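PDB 4YLE: periplasmic binding protein/LacI transcriptional regulator from Burkholderia multivorans, which probably binds a sugar or related small ligand in the periplasm and delivers it to an ABC transporter for uptake. Local coordinates for residues L157-V170 / M217-G230. Sequence-based numbering, arbitrary orientation.
Sequences LAKKLKAGDQVGIV and MLNEYPNLKALLCG
Met217, a selenomethionine in the last turn of helix 207-220, extends its chain beyond CG (chi2 175°) and lays SE on Gly168. The gap from SE to Gly168 CA is 3.9 Å; with no side chain there, glycine admits the bulky selenium, which also meets Val170 CG2. Asn223 packs its CB 3.5 Å from Gln166 OE1. One water donates to Gln166 OE1 and Asn223 OD1 and accepts from Asn223 N, a second joins Gln166 N to Asn223 O, so polar side chains suit this end of the strands. Lys225 N gives a hydrogen bond to Gln166 O (2.8 Å), while its CG lies against Asp165, whose OD1 forms a salt bridge with Lys162 NZ and whose OD2 accepts from Lys162 N. From here strand 226-229 runs parallel to strand 166-171 in the four-stranded sheet of one lobe of this periplasmic binding protein fold, each following its helix. Small Ala226 accepts Leu157 CD2 at 3.8 Å and Val167 CG1. Leu228 carries the same apolar face onward: CG touches Leu157 CD2 at 3.6 Å and CD1 packs on Val167, while its N and O bond to Gly168 O and Val170 N. On the reverse face, compact Cys229 rests SG 4.0 Å from Val170 CB. Gly230, near the unidentified bound ligand, bonds through N to Val170 O and through O to Arg182 NH1.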
ATOM      1  N   LEU A 157       0.444  11.098 -16.591  1.00 22.09           N
ATOM      2  CA  LEU A 157       0.803  12.469 -16.275  1.00 21.55           C
ATOM      3  C   LEU A 157       1.789  13.052 -17.264  1.00 23.89           C
ATOM      4  O   LEU A 157       1.636  14.196 -17.697  1.00 25.69           O
ATOM      5  CB  LEU A 157       1.397  12.544 -14.875  1.00 20.58           C
ATOM      6  CG  LEU A 157       1.935  13.907 -14.425  1.00 21.25           C
ATOM      7  CD1 LEU A 157       0.851  15.002 -14.391  1.00 21.49           C
ATOM      8  CD2 LEU A 157       2.576  13.727 -13.041  1.00 21.53           C
ATOM      9  N   ALA A 158       2.809  12.288 -17.627  1.00 24.15           N
ATOM     10  CA  ALA A 158       3.838  12.801 -18.545  1.00 26.48           C
ATOM     11  C   ALA A 158       3.240  13.293 -19.849  1.00 32.73           C
ATOM     12  O   ALA A 158       3.725  14.266 -20.425  1.00 37.70           O
ATOM     13  CB  ALA A 158       4.873  11.732 -18.824  1.00 29.81           C
ATOM     14  N   LYS A 159       2.173  12.645 -20.311  1.00 28.78           N
ATOM     15  CA  LYS A 159       1.544  13.039 -21.571  1.00 39.20           C
ATOM     16  C   LYS A 159       0.996  14.466 -21.485  1.00 37.81           C
ATOM     17  O   LYS A 159       0.867  15.157 -22.508  1.00 33.13           O
ATOM     18  CB  LYS A 159       0.406  12.085 -21.950  1.00 34.34           C
ATOM     19  CG  LYS A 159       0.731  10.611 -21.926  1.00 48.20           C
ATOM     20  CD  LYS A 159       2.063  10.286 -22.579  1.00 58.13           C
ATOM     21  CE  LYS A 159       2.505   8.865 -22.237  1.00 60.38           C
ATOM     22  NZ  LYS A 159       3.939   8.824 -21.802  1.00 53.56           N
ATOM     23  N   LYS A 160       0.671  14.889 -20.260  1.00 32.71           N
ATOM     24  CA  LYS A 160       0.009  16.171 -20.019  1.00 29.54           C
ATOM     25  C   LYS A 160       1.004  17.279 -19.720  1.00 40.14           C
ATOM     26  O   LYS A 160       0.665  18.466 -19.785  1.00 38.17           O
ATOM     27  CB  LYS A 160      -0.999  16.029 -18.872  1.00 37.42           C
ATOM     28  CG  LYS A 160      -2.208  15.186 -19.250  1.00 43.93           C
ATOM     29  CD  LYS A 160      -3.506  15.824 -18.812  1.00 59.94           C
ATOM     30  CE  LYS A 160      -4.687  15.336 -19.646  1.00 64.15           C
ATOM     31  NZ  LYS A 160      -5.938  16.014 -19.204  1.00 70.37           N
ATOM     32  N   LEU A 161       2.234  16.878 -19.412  1.00 30.97           N
ATOM     33  CA  LEU A 161       3.309  17.792 -19.091  1.00 29.64           C
ATOM     34  C   LEU A 161       4.210  17.950 -20.272  1.00 35.41           C
ATOM     35  O   LEU A 161       3.912  17.466 -21.363  1.00 32.93           O
ATOM     36  CB  LEU A 161       4.126  17.295 -17.892  1.00 24.64           C
ATOM     37  CG  LEU A 161       3.384  17.204 -16.567  1.00 24.55           C
ATOM     38  CD1 LEU A 161       4.270  16.715 -15.415  1.00 22.88           C
ATOM     39  CD2 LEU A 161       2.780  18.530 -16.200  1.00 29.65           C
ATOM     40  N   LYS A 162       5.310  18.658 -20.057  1.00 34.91           N
ATOM     41  CA  LYS A 162       6.316  18.803 -21.086  1.00 39.43           C
ATOM     42  C   LYS A 162       7.697  18.739 -20.476  1.00 34.04           C
ATOM     43  O   LYS A 162       7.878  18.912 -19.274  1.00 32.38           O
ATOM     44  CB  LYS A 162       6.132  20.118 -21.850  1.00 39.74           C
ATOM     45  CG  LYS A 162       6.194  21.353 -20.990  1.00 36.23           C
ATOM     46  CD  LYS A 162       5.874  22.623 -21.811  1.00 38.85           C
ATOM     47  CE  LYS A 162       6.060  23.872 -20.969  1.00 44.98           C
ATOM     48  NZ  LYS A 162       5.301  23.805 -19.684  1.00 47.46           N
ATOM     49  N   ALA A 163       8.667  18.460 -21.335  1.00 35.66           N
ATOM     50  CA  ALA A 163      10.066  18.430 -20.953  1.00 36.21           C
ATOM     51  C   ALA A 163      10.455  19.671 -20.170  1.00 34.63           C
ATOM     52  O   ALA A 163      10.052  20.797 -20.519  1.00 35.60           O
ATOM     53  CB  ALA A 163      10.934  18.288 -22.198  1.00 44.14           C
ATOM     54  N   GLY A 164      11.241  19.464 -19.114  1.00 35.62           N
ATOM     55  CA  GLY A 164      11.695  20.540 -18.250  1.00 30.59           C
ATOM     56  C   GLY A 164      10.729  20.937 -17.140  1.00 28.75           C
ATOM     57  O   GLY A 164      11.094  21.696 -16.233  1.00 37.28           O
ATOM     58  N   ASP A 165       9.493  20.456 -17.202  1.00 31.13           N
ATOM     59  CA  ASP A 165       8.531  20.771 -16.141  1.00 26.21           C
ATOM     60  C   ASP A 165       8.976  20.230 -14.781  1.00 32.44           C
ATOM     61  O   ASP A 165       9.351  19.074 -14.675  1.00 28.55           O
ATOM     62  CB  ASP A 165       7.157  20.193 -16.447  1.00 25.51           C
ATOM     63  CG  ASP A 165       6.379  21.004 -17.455  1.00 26.99           C
ATOM     64  OD1 ASP A 165       6.852  22.077 -17.881  1.00 28.48           O
ATOM     65  OD2 ASP A 165       5.271  20.553 -17.797  1.00 30.71           O
ATOM     66  N   GLN A 166       8.906  21.085 -13.765  1.00 28.13           N
ATOM     67  CA  GLN A 166       9.204  20.731 -12.383  1.00 25.54           C
ATOM     68  C   GLN A 166       8.057  19.975 -11.722  1.00 26.70           C
ATOM     69  O   GLN A 166       6.907  20.402 -11.781  1.00 21.11           O
ATOM     70  CB  GLN A 166       9.478  21.991 -11.569  1.00 25.32           C
ATOM     71  CG  GLN A 166      10.770  22.724 -11.953  1.00 25.39           C
ATOM     72  CD  GLN A 166      10.954  23.991 -11.175  1.00 27.40           C
ATOM     73  OE1 GLN A 166       9.997  24.560 -10.657  1.00 32.62           O
ATOM     74  NE2 GLN A 166      12.199  24.460 -11.093  1.00 39.92           N
ATOM     75  N   VAL A 167       8.361  18.860 -11.060  1.00 20.47           N
ATOM     76  CA  VAL A 167       7.356  18.136 -10.290  1.00 18.99           C
ATOM     77  C   VAL A 167       7.923  17.707  -8.935  1.00 18.36           C
ATOM     78  O   VAL A 167       9.138  17.660  -8.765  1.00 19.11           O
ATOM     79  CB  VAL A 167       6.848  16.902 -11.091  1.00 19.05           C
ATOM     80  CG1 VAL A 167       6.494  17.351 -12.518  1.00 19.88           C
ATOM     81  CG2 VAL A 167       7.908  15.820 -11.127  1.00 23.24           C
ATOM     82  N   GLY A 168       7.029  17.434  -7.986  1.00 17.24           N
ATOM     83  CA  GLY A 168       7.385  16.911  -6.687  1.00 17.50           C
ATOM     84  C   GLY A 168       6.735  15.579  -6.468  1.00 17.20           C
ATOM     85  O   GLY A 168       5.649  15.326  -6.974  1.00 16.50           O
ATOM     86  N   ILE A 169       7.431  14.709  -5.726  1.00 16.12           N
ATOM     87  CA  ILE A 169       6.904  13.400  -5.344  1.00 15.00           C
ATOM     88  C   ILE A 169       6.627  13.382  -3.841  1.00 17.42           C
ATOM     89  O   ILE A 169       7.517  13.637  -3.018  1.00 16.20           O
ATOM     90  CB  ILE A 169       7.877  12.279  -5.724  1.00 16.88           C
ATOM     91  CG1 ILE A 169       8.077  12.295  -7.229  1.00 16.01           C
ATOM     92  CG2 ILE A 169       7.362  10.904  -5.254  1.00 18.87           C
ATOM     93  CD1 ILE A 169       9.099  11.279  -7.753  1.00 16.85           C
ATOM     94  N   VAL A 170       5.380  13.094  -3.507  1.00 17.21           N
ATOM     95  CA  VAL A 170       4.950  12.923  -2.133  1.00 15.30           C
ATOM     96  C   VAL A 170       4.909  11.411  -1.858  1.00 18.50           C
ATOM     97  O   VAL A 170       4.069  10.695  -2.383  1.00 20.70           O
ATOM     98  CB  VAL A 170       3.598  13.576  -1.866  1.00 14.68           C
ATOM     99  CG1 VAL A 170       3.291  13.557  -0.352  1.00 19.88           C
ATOM    100  CG2 VAL A 170       3.594  14.997  -2.368  1.00 15.72           C
HETATM  101  N   MSE A 217       6.068  22.146  -0.912  1.00 18.68           N
HETATM  102  CA  MSE A 217       6.633  22.043  -2.250  1.00 18.87           C
HETATM  103  C   MSE A 217       6.120  23.173  -3.162  1.00 19.18           C
HETATM  104  O   MSE A 217       6.887  23.742  -3.925  1.00 19.85           O
HETATM  105  CB  MSE A 217       6.299  20.680  -2.867  1.00 18.28           C
HETATM  106  CG  MSE A 217       7.096  19.608  -2.287  1.00 18.35           C
HETATM  107 SE   MSE A 217       6.452  17.925  -3.049  1.00 28.95          SE
HETATM  108  CE  MSE A 217       7.819  16.808  -2.163  1.00 18.12           C
ATOM    109  N   LEU A 218       4.821  23.468  -3.081  1.00 18.72           N
ATOM    110  CA  LEU A 218       4.245  24.570  -3.831  1.00 19.24           C
ATOM    111  C   LEU A 218       4.874  25.895  -3.423  1.00 19.88           C
ATOM    112  O   LEU A 218       5.138  26.771  -4.263  1.00 22.97           O
ATOM    113  CB  LEU A 218       2.722  24.620  -3.632  1.00 18.80           C
ATOM    114  CG  LEU A 218       2.005  23.425  -4.255  1.00 18.25           C
ATOM    115  CD1 LEU A 218       0.617  23.287  -3.634  1.00 24.54           C
ATOM    116  CD2 LEU A 218       1.887  23.541  -5.751  1.00 20.53           C
ATOM    117  N   ASN A 219       5.112  26.063  -2.130  1.00 19.91           N
ATOM    118  CA  ASN A 219       5.777  27.287  -1.670  1.00 20.72           C
ATOM    119  C   ASN A 219       7.219  27.351  -2.166  1.00 21.33           C
ATOM    120  O   ASN A 219       7.697  28.422  -2.553  1.00 22.10           O
ATOM    121  CB  ASN A 219       5.748  27.401  -0.142  1.00 20.90           C
ATOM    122  CG  ASN A 219       4.378  27.774   0.393  1.00 22.92           C
ATOM    123  OD1 ASN A 219       3.673  28.573  -0.200  1.00 27.53           O
ATOM    124  ND2 ASN A 219       4.011  27.216   1.534  1.00 20.92           N
ATOM    125  N   GLU A 220       7.915  26.217  -2.137  1.00 21.02           N
ATOM    126  CA  GLU A 220       9.336  26.186  -2.531  1.00 21.08           C
ATOM    127  C   GLU A 220       9.522  26.402  -4.033  1.00 21.10           C
ATOM    128  O   GLU A 220      10.510  27.012  -4.471  1.00 21.83           O
ATOM    129  CB  GLU A 220       9.986  24.846  -2.117  1.00 20.91           C
ATOM    130  CG  GLU A 220      11.517  24.848  -2.266  1.00 28.93           C
ATOM    131  CD  GLU A 220      12.167  23.550  -1.770  1.00 38.08           C
ATOM    132  OE1 GLU A 220      11.470  22.683  -1.208  1.00 32.19           O
ATOM    133  OE2 GLU A 220      13.390  23.408  -1.934  1.00 35.13           O
ATOM    134  N   TYR A 221       8.573  25.859  -4.812  1.00 21.23           N
ATOM    135  CA  TYR A 221       8.637  25.875  -6.262  1.00 20.49           C
ATOM    136  C   TYR A 221       7.420  26.561  -6.884  1.00 21.07           C
ATOM    137  O   TYR A 221       6.424  25.936  -7.204  1.00 20.63           O
ATOM    138  CB  TYR A 221       8.775  24.439  -6.776  1.00 19.33           C
ATOM    139  CG  TYR A 221      10.087  23.867  -6.311  1.00 19.08           C
ATOM    140  CD1 TYR A 221      11.257  24.241  -6.924  1.00 22.12           C
ATOM    141  CD2 TYR A 221      10.149  22.976  -5.236  1.00 22.59           C
ATOM    142  CE1 TYR A 221      12.464  23.749  -6.499  1.00 25.57           C
ATOM    143  CE2 TYR A 221      11.365  22.482  -4.799  1.00 30.23           C
ATOM    144  CZ  TYR A 221      12.510  22.881  -5.440  1.00 31.32           C
ATOM    145  OH  TYR A 221      13.716  22.397  -5.021  1.00 39.60           O
ATOM    146  N   PRO A 222       7.512  27.866  -7.077  1.00 22.30           N
ATOM    147  CA  PRO A 222       6.416  28.601  -7.701  1.00 23.13           C
ATOM    148  C   PRO A 222       6.066  28.089  -9.097  1.00 23.18           C
ATOM    149  O   PRO A 222       4.939  28.276  -9.552  1.00 27.14           O
ATOM    150  CB  PRO A 222       6.943  30.047  -7.772  1.00 26.58           C
ATOM    151  CG  PRO A 222       8.087  30.099  -6.831  1.00 25.31           C
ATOM    152  CD  PRO A 222       8.635  28.719  -6.688  1.00 23.17           C
ATOM    153  N   ASN A 223       7.006  27.431  -9.754  1.00 24.00           N
ATOM    154  CA  ASN A 223       6.788  26.904 -11.092  1.00 28.05           C
ATOM    155  C   ASN A 223       6.428  25.407 -11.127  1.00 21.07           C
ATOM    156  O   ASN A 223       6.438  24.796 -12.182  1.00 24.15           O
ATOM    157  CB  ASN A 223       8.041  27.146 -11.926  1.00 37.55           C
ATOM    158  CG  ASN A 223       8.503  28.593 -11.868  1.00 42.79           C
ATOM    159  OD1 ASN A 223       9.556  28.921 -11.306  1.00 44.25           O
ATOM    160  ND2 ASN A 223       7.708  29.464 -12.444  1.00 30.00           N
ATOM    161  N   LEU A 224       6.096  24.841  -9.977  1.00 20.81           N
ATOM    162  CA  LEU A 224       5.747  23.433  -9.900  1.00 19.06           C
ATOM    163  C   LEU A 224       4.562  23.111 -10.797  1.00 19.26           C
ATOM    164  O   LEU A 224       3.583  23.853 -10.822  1.00 21.32           O
ATOM    165  CB  LEU A 224       5.413  23.040  -8.458  1.00 18.52           C
ATOM    166  CG  LEU A 224       5.582  21.544  -8.210  1.00 18.12           C
ATOM    167  CD1 LEU A 224       7.064  21.224  -8.143  1.00 21.43           C
ATOM    168  CD2 LEU A 224       4.864  21.115  -6.929  1.00 24.06           C
ATOM    169  N   LYS A 225       4.644  21.997 -11.528  1.00 20.07           N
ATOM    170  CA  LYS A 225       3.579  21.640 -12.467  1.00 22.77           C
ATOM    171  C   LYS A 225       2.759  20.426 -12.048  1.00 18.13           C
ATOM    172  O   LYS A 225       1.657  20.235 -12.553  1.00 21.81           O
ATOM    173  CB  LYS A 225       4.183  21.370 -13.836  1.00 24.72           C
ATOM    174  CG  LYS A 225       4.816  22.581 -14.453  1.00 26.11           C
ATOM    175  CD  LYS A 225       3.751  23.542 -14.945  1.00 29.76           C
ATOM    176  CE  LYS A 225       4.371  24.593 -15.850  1.00 48.19           C
ATOM    177  NZ  LYS A 225       3.336  25.406 -16.539  1.00 64.08           N
ATOM    178  N   ALA A 226       3.282  19.600 -11.136  1.00 18.04           N
ATOM    179  CA  ALA A 226       2.559  18.425 -10.709  1.00 18.54           C
ATOM    180  C   ALA A 226       3.077  17.898  -9.387  1.00 16.05           C
ATOM    181  O   ALA A 226       4.235  18.107  -9.010  1.00 18.05           O
ATOM    182  CB  ALA A 226       2.654  17.336 -11.747  1.00 18.08           C
ATOM    183  N   LEU A 227       2.187  17.210  -8.701  1.00 15.10           N
ATOM    184  CA  LEU A 227       2.503  16.495  -7.481  1.00 17.65           C
ATOM    185  C   LEU A 227       2.133  15.040  -7.673  1.00 16.27           C
ATOM    186  O   LEU A 227       0.977  14.737  -7.927  1.00 17.42           O
ATOM    187  CB  LEU A 227       1.721  17.068  -6.315  1.00 18.51           C
ATOM    188  CG  LEU A 227       2.154  18.485  -5.922  1.00 16.67           C
ATOM    189  CD1 LEU A 227       1.029  19.287  -5.242  1.00 18.68           C
ATOM    190  CD2 LEU A 227       3.395  18.442  -5.048  1.00 17.98           C
ATOM    191  N   LEU A 228       3.126  14.157  -7.552  1.00 14.75           N
ATOM    192  CA  LEU A 228       2.913  12.737  -7.763  1.00 17.12           C
ATOM    193  C   LEU A 228       2.897  12.079  -6.386  1.00 12.72           C
ATOM    194  O   LEU A 228       3.926  12.074  -5.695  1.00 14.64           O
ATOM    195  CB  LEU A 228       4.015  12.132  -8.630  1.00 16.73           C
ATOM    196  CG  LEU A 228       4.191  12.645 -10.063  1.00 15.73           C
ATOM    197  CD1 LEU A 228       4.761  14.049 -10.110  1.00 17.87           C
ATOM    198  CD2 LEU A 228       5.077  11.680 -10.838  1.00 18.55           C
ATOM    199  N   CYS A 229       1.750  11.532  -5.990  1.00 15.28           N
ATOM    200  CA  CYS A 229       1.532  11.082  -4.624  1.00 14.00           C
ATOM    201  C   CYS A 229       1.444   9.585  -4.542  1.00 14.94           C
ATOM    202  O   CYS A 229       0.737   8.966  -5.332  1.00 15.83           O
ATOM    203  CB  CYS A 229       0.260  11.691  -4.045  1.00 15.24           C
ATOM    204  SG  CYS A 229       0.282  13.483  -4.074  1.00 16.11           S
ATOM    205  N   GLY A 230       2.143   9.035  -3.555  1.00 11.40           N
ATOM    206  CA  GLY A 230       2.234   7.609  -3.360  1.00 12.34           C
ATOM    207  C   GLY A 230       0.936   6.902  -2.963  1.00 14.09           C
ATOM    208  O   GLY A 230       0.822   5.688  -3.089  1.00 15.73           O
TER
HETATM  209  O   HOH W   1       8.250  23.949 -14.046  1.00 24.13           O
HETATM  210  O   HOH W   2       9.777  26.756  -9.178  1.00 31.17           O